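Local coordinates for protein probable diphthine synthase (Aeropyrum pernix, PDB 1WDE) that probably catalyses the S-adenosyl-L-methionine-dependent trimethylation of a modified histidine in translation elongation factor 2, giving the diphthine intermediate of diphthamide biosynthesis, at residues 151-157 with 194-198; 143-147 with 182-188; 33-39 with 84-90; 25-29 with 116-120; 156-160 with 205-209. All blocks are in the same frame, centred on the assembly; numbering follows the deposited sequence.

In the fold
Following the chain from its N terminus, interaction 4 opens first, on helix 24-32, and closes at the end of strand 113-117. Interaction 3 is nested inside that loop, pairing strands 35-39 and 85-90 of the same parallel sheet. The remaining three contacts come later in the chain and belong to the mixed-sheet half. Interaction 2 opens after strand 137-143, and interactions 1 and 5 start from a common stretch of helix 153-165, sharing A156 and R157. Both cross interaction 2, which closes at the start of helix 184-202; interaction 1 closes further along that helix and interaction 5 in the loop after it. D195 of interaction 1 joins Y160 and L208 of interaction 5.

Interaction 1 (151-157 with 194-198); sequences TPISVAR and ADREY
A194 presses its CB against the turn that starts helix 153-165, 3.2 Å from P152 O and 3.6 Å from P152 CG. T151 adds its methyl, with CG2 3.5 Å from A194 CA. One turn further along helix 184-202, Y198 receives two side chains of the other helix. I153 brings CG2 to within 3.7 Å of Y198 CD1, while R157 lays its CB over a face of the ring in a CH-pi contact, 4.2 Å from the centroid. With CG anti to the backbone N (chi1 172°) and an extended chain, R157 runs past the phenol oxygen, CD lying 3.6 Å from Y198 OH. Its guanidinium stands at 76° to the ring, so the two planes do not stack. I153 CD1 meets the carboxylate of E197, the two side chains crossing at about a right angle.

In the next shell, E292 near the C terminus grips both polar ends: it forms a salt bridge with R157 NE and a hydrogen bond with Y198 OH. It is nearly perpendicular helix packing (-84°, axes 8.5 Å apart), the small A194 admitting the start of helix 153-165. On another side of helix 153-165, V155 packs on V141 and L143 of strand 137-143.

Interaction 2 (143-147 with 182-188); sequences LPGPW and LSPGQGV
L182 fills the tight part of this contact, lodged against the backbone that leaves strand 137-143. Its CD1 lies 3.6 Å from P144 O and 3.7 Å from L143 O, and its CG is 3.7 Å from G145 CA. G145 is pressed by the W147 ring, a face of which lies over its CA, near the rim, and a CB here would clash with the indole. Deeper in, L143 turns CD1 to G187 O, 3.9 Å away. G187 O also accepts from a water at 2.6 Å, which bonds only weakly to P144 O.

The outer side is looser: with CG anti to the backbone N (chi1 177°) and an extended chain, Q186 reaches out to the exposed P146 ring. Q186 CD sits 3.6 Å from P146 CD; the closer approach of the amide nitrogen is doubtful. With an alanine in place of Q186, the P146 ring would probably lose its neighbour on the helix side, opening a gap there.

S183 caps helix 184-202, its OG accepting from Q186 N. Here the loop leaving strand 137-143 packs on the N terminus of helix 184-202 in the tetrapyrrole-methylase fold, beside L173, a probable S-adenosyl-L-methionine-binding residue.

Interaction 3 (33-39 with 84-90); sequences ADVVYVE and AVVAVVT
Strands 35-39 and 85-90 are neighbours in the parallel sheet of the N-terminal half, V35 to V38 pairing in register with V86 to V89. A87 N donates to V35 O, Y37 N to A87 O (2.8 Å), V89 N to Y37 O and E39 N to V89 O, the last nearly straight at 174°. At the start D34 clasps the other strand twice: its N donates to V85 O (2.9 Å), and OD2 accepts from V85 N (3.1 Å) on the anti side of the carboxylate.

The Y37 ring meets V86 CG1 edge-on, 3.3 Å from CE2. On the opposite face of the sheet V36 CG1 touches V89 CG2 at 3.8 Å, and V53 of helix 47-57 packs against both.

At the far end E39 bends back at chi2 (87°), and OE1 reaches T90 OG1 at 2.9 Å. H100 NE2 and T42 OG1 also bond to OE1, giving it three partners. Replacing E39 by an alanine removes the carboxylate, and T90, T42 and H100 would probably lack their shared acceptor. T90 ends the strand just before D93 and V96, so this parallel pair leads into the probable S-adenosyl-L-methionine site of the methylase fold.

Interaction 4 (25-29 with 116-120); sequences EALDA and YIPGV
I117 and A26 make the apolar centre of this small contact, with CG2 of the isoleucine 3.9 Å from A26 CA and 4.1 Å from A26 CB. The methyl gets there because it stands anti to the backbone N, while CG1 takes the place beside that nitrogen (chi1 -55°). CG1 is the branch that meets A29, its distance from A29 CB being a longer 4.4 Å. A26 and A29, three residues apart, thus offer one small-residue side of helix 24-32 to a single branched side chain.

Between polar and apolar groups the contact is plain packing. E25 crosses I117 obliquely and places OE2 3.5 Å from I117 CG2; the same oxygen lies 4.0 Å from P118 CD. No direct hydrogen bond joins the two segments.

A water supplies the polar link. It donates to E25 OE2 at 2.8 Å and to P118 O at 2.6 Å, tying the glutamate to the backbone just where the strand ends. This part of the contact lies at the surface, where E25 and P118 are exposed.

Beneath it, A26 packs on V13 and A29 on L11, and the backbone of I117 bonds to L12 and G14, so the helix rests across strand 9-14 and the outer strand 113-117. At the strand end, Y116 OH and, just beyond it, G119 N both bond to OD1 of D93, a probable S-adenosyl-L-methionine-binding residue. Helix 24-32 is the connection of a beta-alpha-beta crossover from strand 9-14 to strand 35-39, packed on the parallel sheet.

Interaction 5 (156-160 with 205-209); sequences ARRIY and PALLA
Y160 and the loop at L207 are joined by a single direct hydrogen bond: L207 N donates to Y160 OH at 3.1 Å, with 160° at the hydrogen. D195 of helix 184-202 binds both sides of this junction, OD1 to the Y160 hydroxyl and OD2 to L208 N. The phenol oxygen, on a buried side chain, is therefore held by two partners, and the carboxylate bridges helix and loop.

Packing against the ring comes from two residues in different ways. L208 approaches from the opposite direction and sets CD2 over one face, a CH-pi contact 3.9 Å from the ring centroid and 22° off the normal. L207, by contrast, comes in at the edge, its CB 4.2 Å from Y160 CE2. With CG anti to the carbonyl carbon (chi1 -73°), the ring is carried across to segment 205-209.

Aliphatic contacts seat L208: CD1 lies 4.1 Å from A156 CB and CD2 4.0 Å from I159 CG2.

Around this core, Y290 stacks on the Y160 ring, and L207 is packed against V277, T280 and V281 of helix 277-287. Here L208, opening a short 3-10 segment, sits between the tyrosine ring and aliphatic side chains, a helix-to-loop packing that joins helix 153-165 to the connection between helix 184-202 and strand 213-217 in the C-terminal alpha/beta half.

Interaction 1 (151-157 with 194-198)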
# COMPACT_ATOMS: atom_id res chain seq x y z
N THR A 151 -17.81 -5.42 5.08
CA THR A 151 -17.19 -6.74 5.03
C THR A 151 -16.63 -6.77 3.61
O THR A 151 -17.38 -6.72 2.64
CB THR A 151 -18.22 -7.86 5.22
OG1 THR A 151 -18.75 -7.79 6.55
CG2 THR A 151 -17.57 -9.22 5.00
N PRO A 152 -15.30 -6.83 3.48
CA PRO A 152 -14.59 -6.85 2.19
C PRO A 152 -14.76 -8.07 1.29
O PRO A 152 -13.80 -8.79 1.06
CB PRO A 152 -13.13 -6.65 2.62
CG PRO A 152 -13.07 -7.34 3.93
CD PRO A 152 -14.36 -6.90 4.61
N ILE A 153 -15.96 -8.30 0.76
CA ILE A 153 -16.18 -9.46 -0.11
C ILE A 153 -15.50 -9.29 -1.48
O ILE A 153 -14.87 -10.21 -2.00
CB ILE A 153 -17.70 -9.71 -0.30
CG1 ILE A 153 -18.32 -10.09 1.05
CG2 ILE A 153 -17.93 -10.85 -1.27
CD1 ILE A 153 -19.82 -10.37 0.98
N SER A 154 -15.62 -8.11 -2.08
CA SER A 154 -14.98 -7.91 -3.37
C SER A 154 -13.47 -8.00 -3.18
O SER A 154 -12.75 -8.42 -4.08
CB SER A 154 -15.37 -6.56 -3.95
OG SER A 154 -14.87 -5.52 -3.14
N VAL A 155 -12.98 -7.63 -1.99
CA VAL A 155 -11.55 -7.70 -1.72
C VAL A 155 -11.04 -9.14 -1.69
O VAL A 155 -9.97 -9.43 -2.24
CB VAL A 155 -11.20 -7.00 -0.40
CG1 VAL A 155 -9.83 -7.47 0.11
CG2 VAL A 155 -11.18 -5.49 -0.62
N ALA A 156 -11.81 -10.04 -1.07
CA ALA A 156 -11.42 -11.45 -1.00
C ALA A 156 -11.34 -11.98 -2.43
O ALA A 156 -10.36 -12.61 -2.81
CB ALA A 156 -12.44 -12.26 -0.18
N ARG A 157 -12.37 -11.71 -3.23
CA ARG A 157 -12.36 -12.15 -4.63
C ARG A 157 -11.12 -11.69 -5.41
O ARG A 157 -10.57 -12.46 -6.17
CB ARG A 157 -13.62 -11.67 -5.36
CG ARG A 157 -13.60 -11.94 -6.87
CD ARG A 157 -15.00 -11.80 -7.44
NE ARG A 157 -15.05 -11.97 -8.89
CZ ARG A 157 -14.82 -10.99 -9.77
NH1 ARG A 157 -14.51 -9.77 -9.35
NH2 ARG A 157 -14.93 -11.23 -11.06
N ALA A 194 -14.81 -12.06 5.62
CA ALA A 194 -15.28 -11.76 4.25
C ALA A 194 -15.14 -13.00 3.37
O ALA A 194 -15.98 -13.28 2.53
CB ALA A 194 -14.45 -10.60 3.63
N ASP A 195 -14.04 -13.73 3.56
CA ASP A 195 -13.80 -14.93 2.79
C ASP A 195 -14.87 -15.97 3.03
O ASP A 195 -15.36 -16.60 2.09
CB ASP A 195 -12.42 -15.50 3.13
CG ASP A 195 -12.04 -16.67 2.24
OD1 ASP A 195 -12.43 -16.68 1.05
OD2 ASP A 195 -11.32 -17.57 2.73
N ARG A 196 -15.25 -16.17 4.30
CA ARG A 196 -16.27 -17.15 4.62
C ARG A 196 -17.62 -16.76 4.03
O ARG A 196 -18.38 -17.62 3.58
CB ARG A 196 -16.38 -17.34 6.14
CG ARG A 196 -15.22 -18.11 6.74
CD ARG A 196 -15.47 -18.48 8.21
NE ARG A 196 -15.51 -17.32 9.10
CZ ARG A 196 -14.45 -16.67 9.56
NH1 ARG A 196 -14.62 -15.63 10.37
NH2 ARG A 196 -13.22 -17.04 9.22
N GLU A 197 -17.89 -15.46 4.01
CA GLU A 197 -19.13 -14.95 3.45
C GLU A 197 -19.09 -15.11 1.93
O GLU A 197 -20.06 -15.53 1.32
CB GLU A 197 -19.29 -13.48 3.81
CG GLU A 197 -20.71 -13.04 4.05
CD GLU A 197 -20.78 -11.71 4.79
OE1 GLU A 197 -20.35 -11.66 5.96
OE2 GLU A 197 -21.25 -10.72 4.18
N TYR A 198 -17.94 -14.76 1.34
CA TYR A 198 -17.77 -14.87 -0.11
C TYR A 198 -17.79 -16.30 -0.65
O TYR A 198 -18.49 -16.60 -1.62
CB TYR A 198 -16.46 -14.18 -0.55
CG TYR A 198 -16.12 -14.39 -2.02
CD1 TYR A 198 -16.99 -13.98 -3.03
CD2 TYR A 198 -14.94 -15.03 -2.39
CE1 TYR A 198 -16.69 -14.19 -4.38
CE2 TYR A 198 -14.62 -15.26 -3.73
CZ TYR A 198 -15.50 -14.84 -4.72
OH TYR A 198 -15.19 -15.07 -6.03

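Interaction 2 (143-147 with 182-188)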
# COMPACT_ATOMS: atom_id res chain seq x y z
N LEU A 143 -7.06 -3.76 3.15
CA LEU A 143 -7.95 -4.42 4.11
C LEU A 143 -8.55 -3.31 4.97
O LEU A 143 -7.84 -2.63 5.71
CB LEU A 143 -7.16 -5.43 4.96
CG LEU A 143 -6.36 -6.46 4.14
CD1 LEU A 143 -5.69 -7.46 5.08
CD2 LEU A 143 -7.29 -7.17 3.14
N PRO A 144 -9.87 -3.09 4.86
CA PRO A 144 -10.59 -2.05 5.61
C PRO A 144 -10.66 -2.27 7.11
O PRO A 144 -10.70 -3.41 7.58
CB PRO A 144 -11.97 -2.06 4.96
CG PRO A 144 -12.17 -3.53 4.66
CD PRO A 144 -10.82 -3.94 4.10
N GLY A 145 -10.68 -1.18 7.85
CA GLY A 145 -10.80 -1.29 9.30
C GLY A 145 -12.28 -1.46 9.61
O GLY A 145 -13.12 -1.25 8.74
N PRO A 146 -12.64 -1.84 10.85
CA PRO A 146 -14.05 -2.01 11.19
C PRO A 146 -14.85 -0.71 11.20
O PRO A 146 -16.07 -0.74 11.24
CB PRO A 146 -13.99 -2.66 12.58
CG PRO A 146 -12.74 -2.08 13.16
CD PRO A 146 -11.77 -2.19 11.99
N TRP A 147 -14.16 0.42 11.13
CA TRP A 147 -14.85 1.71 11.14
C TRP A 147 -15.45 2.07 9.77
O TRP A 147 -16.09 3.11 9.62
CB TRP A 147 -13.91 2.82 11.59
CG TRP A 147 -12.69 2.98 10.75
CD1 TRP A 147 -12.57 3.70 9.60
CD2 TRP A 147 -11.40 2.41 11.00
NE1 TRP A 147 -11.28 3.61 9.11
CE2 TRP A 147 -10.54 2.82 9.95
CE3 TRP A 147 -10.88 1.59 12.01
CZ2 TRP A 147 -9.20 2.44 9.88
CZ3 TRP A 147 -9.55 1.21 11.94
CH2 TRP A 147 -8.72 1.64 10.88
N LEU A 182 -4.39 0.04 11.00
CA LEU A 182 -5.18 -1.11 11.42
C LEU A 182 -4.15 -2.20 11.74
O LEU A 182 -3.14 -2.32 11.04
CB LEU A 182 -6.05 -1.57 10.26
CG LEU A 182 -7.42 -2.22 10.44
CD1 LEU A 182 -7.54 -3.25 9.35
CD2 LEU A 182 -7.59 -2.87 11.80
N SER A 183 -4.37 -2.98 12.79
CA SER A 183 -3.41 -4.03 13.13
C SER A 183 -3.57 -5.20 12.17
O SER A 183 -4.66 -5.42 11.65
CB SER A 183 -3.65 -4.55 14.56
OG SER A 183 -4.89 -5.22 14.66
N PRO A 184 -2.48 -5.95 11.94
CA PRO A 184 -2.52 -7.11 11.03
C PRO A 184 -3.61 -8.09 11.46
O PRO A 184 -4.41 -8.56 10.64
CB PRO A 184 -1.12 -7.70 11.16
CG PRO A 184 -0.28 -6.46 11.36
CD PRO A 184 -1.10 -5.68 12.37
N GLY A 185 -3.67 -8.35 12.76
CA GLY A 185 -4.66 -9.27 13.28
C GLY A 185 -6.08 -8.83 13.01
O GLY A 185 -6.92 -9.64 12.62
N GLN A 186 -6.38 -7.55 13.22
CA GLN A 186 -7.72 -7.10 12.96
C GLN A 186 -7.97 -7.05 11.44
O GLN A 186 -9.04 -7.45 10.97
CB GLN A 186 -7.97 -5.73 13.59
CG GLN A 186 -9.35 -5.18 13.28
CD GLN A 186 -9.82 -4.14 14.28
OE1 GLN A 186 -9.02 -3.38 14.83
NE2 GLN A 186 -11.13 -4.09 14.50
N GLY A 187 -6.99 -6.56 10.68
CA GLY A 187 -7.19 -6.49 9.24
C GLY A 187 -7.48 -7.85 8.62
O GLY A 187 -8.39 -8.01 7.81
N VAL A 188 -6.69 -8.85 9.02
CA VAL A 188 -6.83 -10.21 8.52
C VAL A 188 -8.10 -10.87 9.03
O VAL A 188 -8.76 -11.59 8.30
CB VAL A 188 -5.60 -11.07 8.91
CG1 VAL A 188 -5.76 -12.49 8.42
CG2 VAL A 188 -4.34 -10.46 8.30
O HOH W 1 -9.96 -6.49 6.33

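Interaction 3 (33-39 with 84-90)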
# COMPACT_ATOMS: atom_id res chain seq x y z
N ALA A 33 9.97 25.44 -5.13
CA ALA A 33 8.55 25.76 -5.25
C ALA A 33 8.26 27.06 -4.49
O ALA A 33 9.08 27.53 -3.71
CB ALA A 33 7.71 24.62 -4.68
N ASP A 34 7.09 27.64 -4.73
CA ASP A 34 6.71 28.88 -4.06
C ASP A 34 5.82 28.55 -2.88
O ASP A 34 5.82 29.26 -1.87
CB ASP A 34 5.98 29.82 -5.02
CG ASP A 34 6.84 30.21 -6.22
OD1 ASP A 34 7.96 30.72 -6.01
OD2 ASP A 34 6.38 30.02 -7.37
N VAL A 35 5.06 27.47 -3.02
CA VAL A 35 4.16 27.00 -1.96
C VAL A 35 4.34 25.48 -1.82
O VAL A 35 4.60 24.79 -2.81
CB VAL A 35 2.68 27.30 -2.31
CG1 VAL A 35 1.81 27.11 -1.08
CG2 VAL A 35 2.53 28.71 -2.84
N VAL A 36 4.21 24.98 -0.59
CA VAL A 36 4.38 23.55 -0.33
C VAL A 36 3.30 22.99 0.58
O VAL A 36 3.30 23.23 1.79
CB VAL A 36 5.74 23.26 0.32
CG1 VAL A 36 5.90 21.76 0.51
CG2 VAL A 36 6.86 23.81 -0.55
N TYR A 37 2.36 22.24 -0.01
CA TYR A 37 1.30 21.60 0.75
C TYR A 37 1.86 20.23 1.10
O TYR A 37 2.55 19.61 0.29
CB TYR A 37 0.05 21.44 -0.11
CG TYR A 37 -0.60 22.74 -0.50
CD1 TYR A 37 -1.35 23.48 0.43
CD2 TYR A 37 -0.47 23.25 -1.78
CE1 TYR A 37 -1.95 24.69 0.07
CE2 TYR A 37 -1.06 24.46 -2.15
CZ TYR A 37 -1.80 25.17 -1.22
OH TYR A 37 -2.39 26.36 -1.59
N VAL A 38 1.58 19.77 2.31
CA VAL A 38 2.07 18.49 2.77
C VAL A 38 0.90 17.70 3.33
O VAL A 38 0.18 18.18 4.21
CB VAL A 38 3.15 18.68 3.87
CG1 VAL A 38 3.61 17.34 4.38
CG2 VAL A 38 4.32 19.45 3.31
N GLU A 39 0.70 16.50 2.81
CA GLU A 39 -0.39 15.67 3.30
C GLU A 39 0.19 14.41 3.92
O GLU A 39 1.01 13.72 3.32
CB GLU A 39 -1.38 15.34 2.16
CG GLU A 39 -0.87 14.49 1.02
CD GLU A 39 -1.00 13.00 1.30
OE1 GLU A 39 -0.73 12.20 0.38
OE2 GLU A 39 -1.37 12.64 2.44
N ALA A 84 1.85 30.29 -10.35
CA ALA A 84 2.96 29.93 -9.48
C ALA A 84 3.24 28.44 -9.48
O ALA A 84 2.47 27.64 -10.01
CB ALA A 84 2.60 30.38 -8.06
N VAL A 85 4.35 28.17 -8.74
CA VAL A 85 4.79 26.78 -8.60
C VAL A 85 4.32 26.22 -7.27
O VAL A 85 4.79 26.63 -6.20
CB VAL A 85 6.31 26.69 -8.65
CG1 VAL A 85 6.77 25.23 -8.79
CG2 VAL A 85 6.88 27.48 -9.82
N VAL A 86 3.37 25.29 -7.32
CA VAL A 86 2.83 24.68 -6.11
C VAL A 86 3.22 23.21 -6.00
O VAL A 86 3.12 22.45 -6.97
CB VAL A 86 1.29 24.79 -6.07
CG1 VAL A 86 0.73 24.04 -4.89
CG2 VAL A 86 0.88 26.25 -5.97
N ALA A 87 3.67 22.81 -4.82
CA ALA A 87 4.08 21.43 -4.59
C ALA A 87 3.18 20.74 -3.58
O ALA A 87 2.77 21.34 -2.59
CB ALA A 87 5.53 21.38 -4.11
N VAL A 88 2.85 19.48 -3.87
CA VAL A 88 2.05 18.66 -2.97
C VAL A 88 2.98 17.50 -2.64
O VAL A 88 3.41 16.75 -3.53
CB VAL A 88 0.75 18.15 -3.63
CG1 VAL A 88 0.03 17.19 -2.69
CG2 VAL A 88 -0.17 19.33 -3.94
N VAL A 89 3.30 17.37 -1.36
CA VAL A 89 4.22 16.33 -0.91
C VAL A 89 3.53 15.18 -0.19
O VAL A 89 2.71 15.40 0.70
CB VAL A 89 5.27 16.89 0.02
CG1 VAL A 89 6.34 15.83 0.29
CG2 VAL A 89 5.90 18.14 -0.59
N THR A 90 3.90 13.97 -0.58
CA THR A 90 3.36 12.75 0.00
C THR A 90 4.50 11.88 0.52
O THR A 90 5.57 11.85 -0.07
CB THR A 90 2.56 11.95 -1.07
OG1 THR A 90 1.42 12.72 -1.49
CG2 THR A 90 2.07 10.61 -0.50

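Interaction 4 (25-29 with 116-120)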
# COMPACT_ATOMS: atom_id res chain seq x y z
N GLU A 25 16.42 15.36 -6.43
CA GLU A 25 15.49 16.17 -7.20
C GLU A 25 14.23 16.52 -6.41
O GLU A 25 13.64 17.58 -6.63
CB GLU A 25 15.13 15.51 -8.54
CG GLU A 25 14.68 14.06 -8.46
CD GLU A 25 14.10 13.57 -9.79
OE1 GLU A 25 14.74 13.76 -10.85
OE2 GLU A 25 12.99 13.01 -9.76
N ALA A 26 13.81 15.64 -5.50
CA ALA A 26 12.63 15.95 -4.71
C ALA A 26 12.97 17.11 -3.74
O ALA A 26 12.19 18.04 -3.57
CB ALA A 26 12.18 14.73 -3.90
N LEU A 27 14.13 17.01 -3.10
CA LEU A 27 14.58 18.04 -2.16
C LEU A 27 14.64 19.35 -2.96
O LEU A 27 14.05 20.36 -2.55
CB LEU A 27 15.97 17.68 -1.61
CG LEU A 27 16.11 16.52 -0.60
CD1 LEU A 27 17.56 16.13 -0.44
CD2 LEU A 27 15.54 16.91 0.74
N ASP A 28 15.31 19.31 -4.10
CA ASP A 28 15.44 20.48 -4.98
C ASP A 28 14.07 21.06 -5.36
O ASP A 28 13.80 22.25 -5.15
CB ASP A 28 16.19 20.07 -6.25
CG ASP A 28 16.56 21.26 -7.12
OD1 ASP A 28 16.96 21.04 -8.28
OD2 ASP A 28 16.45 22.41 -6.64
N ALA A 29 13.19 20.23 -5.92
CA ALA A 29 11.86 20.66 -6.33
C ALA A 29 11.09 21.42 -5.26
O ALA A 29 10.51 22.47 -5.54
CB ALA A 29 11.03 19.44 -6.77
N TYR A 116 5.56 15.02 -12.13
CA TYR A 116 5.47 13.95 -11.14
C TYR A 116 6.89 13.61 -10.72
O TYR A 116 7.68 13.11 -11.52
CB TYR A 116 4.76 12.72 -11.77
CG TYR A 116 5.09 11.39 -11.12
CD1 TYR A 116 5.21 11.26 -9.73
CD2 TYR A 116 5.27 10.25 -11.90
CE1 TYR A 116 5.51 10.03 -9.15
CE2 TYR A 116 5.56 9.01 -11.32
CZ TYR A 116 5.68 8.91 -9.95
OH TYR A 116 6.02 7.70 -9.39
N ILE A 117 7.24 13.93 -9.47
CA ILE A 117 8.58 13.63 -8.98
C ILE A 117 8.44 12.36 -8.14
O ILE A 117 7.83 12.37 -7.09
CB ILE A 117 9.14 14.77 -8.09
CG1 ILE A 117 9.09 16.10 -8.86
CG2 ILE A 117 10.59 14.44 -7.69
CD1 ILE A 117 9.79 16.03 -10.21
N PRO A 118 9.02 11.24 -8.61
CA PRO A 118 8.88 10.01 -7.82
C PRO A 118 9.61 9.91 -6.48
O PRO A 118 10.63 10.58 -6.26
CB PRO A 118 9.30 8.90 -8.80
CG PRO A 118 10.10 9.58 -9.85
CD PRO A 118 9.54 10.98 -9.97
N GLY A 119 9.05 9.10 -5.59
CA GLY A 119 9.66 8.87 -4.29
C GLY A 119 9.65 7.37 -4.03
O GLY A 119 8.87 6.64 -4.66
N VAL A 120 10.50 6.88 -3.13
CA VAL A 120 10.48 5.44 -2.82
C VAL A 120 9.24 5.18 -1.97
O VAL A 120 9.07 5.80 -0.91
CB VAL A 120 11.72 4.99 -2.01
CG1 VAL A 120 11.57 3.51 -1.61
CG2 VAL A 120 12.99 5.17 -2.84
O HOH W 2 12.79 11.61 -7.31

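Interaction 5 (156-160 with 205-209)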
# COMPACT_ATOMS: atom_id res chain seq x y z
N ALA A 156 -11.81 -10.04 -1.07
CA ALA A 156 -11.42 -11.45 -1.00
C ALA A 156 -11.34 -11.98 -2.43
O ALA A 156 -10.36 -12.61 -2.81
CB ALA A 156 -12.44 -12.26 -0.18
N ARG A 157 -12.37 -11.71 -3.23
CA ARG A 157 -12.36 -12.15 -4.63
C ARG A 157 -11.12 -11.69 -5.41
O ARG A 157 -10.57 -12.46 -6.17
CB ARG A 157 -13.62 -11.67 -5.36
CG ARG A 157 -13.60 -11.94 -6.87
CD ARG A 157 -15.00 -11.80 -7.44
NE ARG A 157 -15.05 -11.97 -8.89
CZ ARG A 157 -14.82 -10.99 -9.77
NH1 ARG A 157 -14.51 -9.77 -9.35
NH2 ARG A 157 -14.93 -11.23 -11.06
N ARG A 158 -10.69 -10.44 -5.24
CA ARG A 158 -9.52 -9.99 -5.99
C ARG A 158 -8.29 -10.81 -5.60
O ARG A 158 -7.39 -11.06 -6.41
CB ARG A 158 -9.27 -8.49 -5.80
CG ARG A 158 -10.35 -7.60 -6.44
CD ARG A 158 -9.82 -6.18 -6.67
NE ARG A 158 -8.67 -6.17 -7.59
CZ ARG A 158 -7.61 -5.36 -7.47
NH1 ARG A 158 -7.55 -4.47 -6.48
NH2 ARG A 158 -6.59 -5.46 -8.31
N ILE A 159 -8.26 -11.27 -4.36
CA ILE A 159 -7.13 -12.07 -3.93
C ILE A 159 -7.19 -13.40 -4.68
O ILE A 159 -6.18 -13.87 -5.18
CB ILE A 159 -7.14 -12.32 -2.41
CG1 ILE A 159 -6.96 -10.98 -1.68
CG2 ILE A 159 -6.02 -13.30 -2.04
CD1 ILE A 159 -7.06 -11.09 -0.13
N TYR A 160 -8.38 -14.01 -4.76
CA TYR A 160 -8.47 -15.27 -5.50
C TYR A 160 -8.13 -15.06 -6.99
O TYR A 160 -7.57 -15.94 -7.64
CB TYR A 160 -9.87 -15.89 -5.38
CG TYR A 160 -10.17 -16.49 -4.02
CD1 TYR A 160 -11.03 -15.84 -3.13
CD2 TYR A 160 -9.64 -17.72 -3.65
CE1 TYR A 160 -11.35 -16.42 -1.88
CE2 TYR A 160 -9.95 -18.30 -2.42
CZ TYR A 160 -10.81 -17.65 -1.54
OH TYR A 160 -11.14 -18.23 -0.35
N PRO A 205 -15.36 -23.85 -0.78
CA PRO A 205 -14.84 -23.78 0.59
C PRO A 205 -14.08 -22.47 0.77
O PRO A 205 -13.57 -21.92 -0.21
CB PRO A 205 -13.92 -24.99 0.65
CG PRO A 205 -13.34 -25.02 -0.76
CD PRO A 205 -14.57 -24.79 -1.60
N ALA A 206 -14.01 -21.96 2.00
CA ALA A 206 -13.26 -20.73 2.29
C ALA A 206 -11.81 -21.20 2.38
O ALA A 206 -11.52 -22.15 3.11
CB ALA A 206 -13.71 -20.13 3.60
N LEU A 207 -10.91 -20.53 1.66
CA LEU A 207 -9.51 -20.97 1.64
C LEU A 207 -8.43 -20.02 2.10
O LEU A 207 -7.33 -20.46 2.41
CB LEU A 207 -9.16 -21.47 0.23
CG LEU A 207 -10.03 -22.61 -0.28
CD1 LEU A 207 -9.82 -22.77 -1.76
CD2 LEU A 207 -9.69 -23.90 0.47
N LEU A 208 -8.71 -18.72 2.13
CA LEU A 208 -7.68 -17.76 2.52
C LEU A 208 -6.99 -17.98 3.88
O LEU A 208 -5.78 -17.77 4.00
CB LEU A 208 -8.25 -16.33 2.43
CG LEU A 208 -8.85 -15.94 1.06
CD1 LEU A 208 -9.23 -14.44 1.05
CD2 LEU A 208 -7.83 -16.20 -0.06
N ALA A 209 -7.75 -18.42 4.89
CA ALA A 209 -7.18 -18.63 6.22
C ALA A 209 -6.03 -19.62 6.20
O ALA A 209 -5.06 -19.50 6.96
CB ALA A 209 -8.28 -19.12 7.17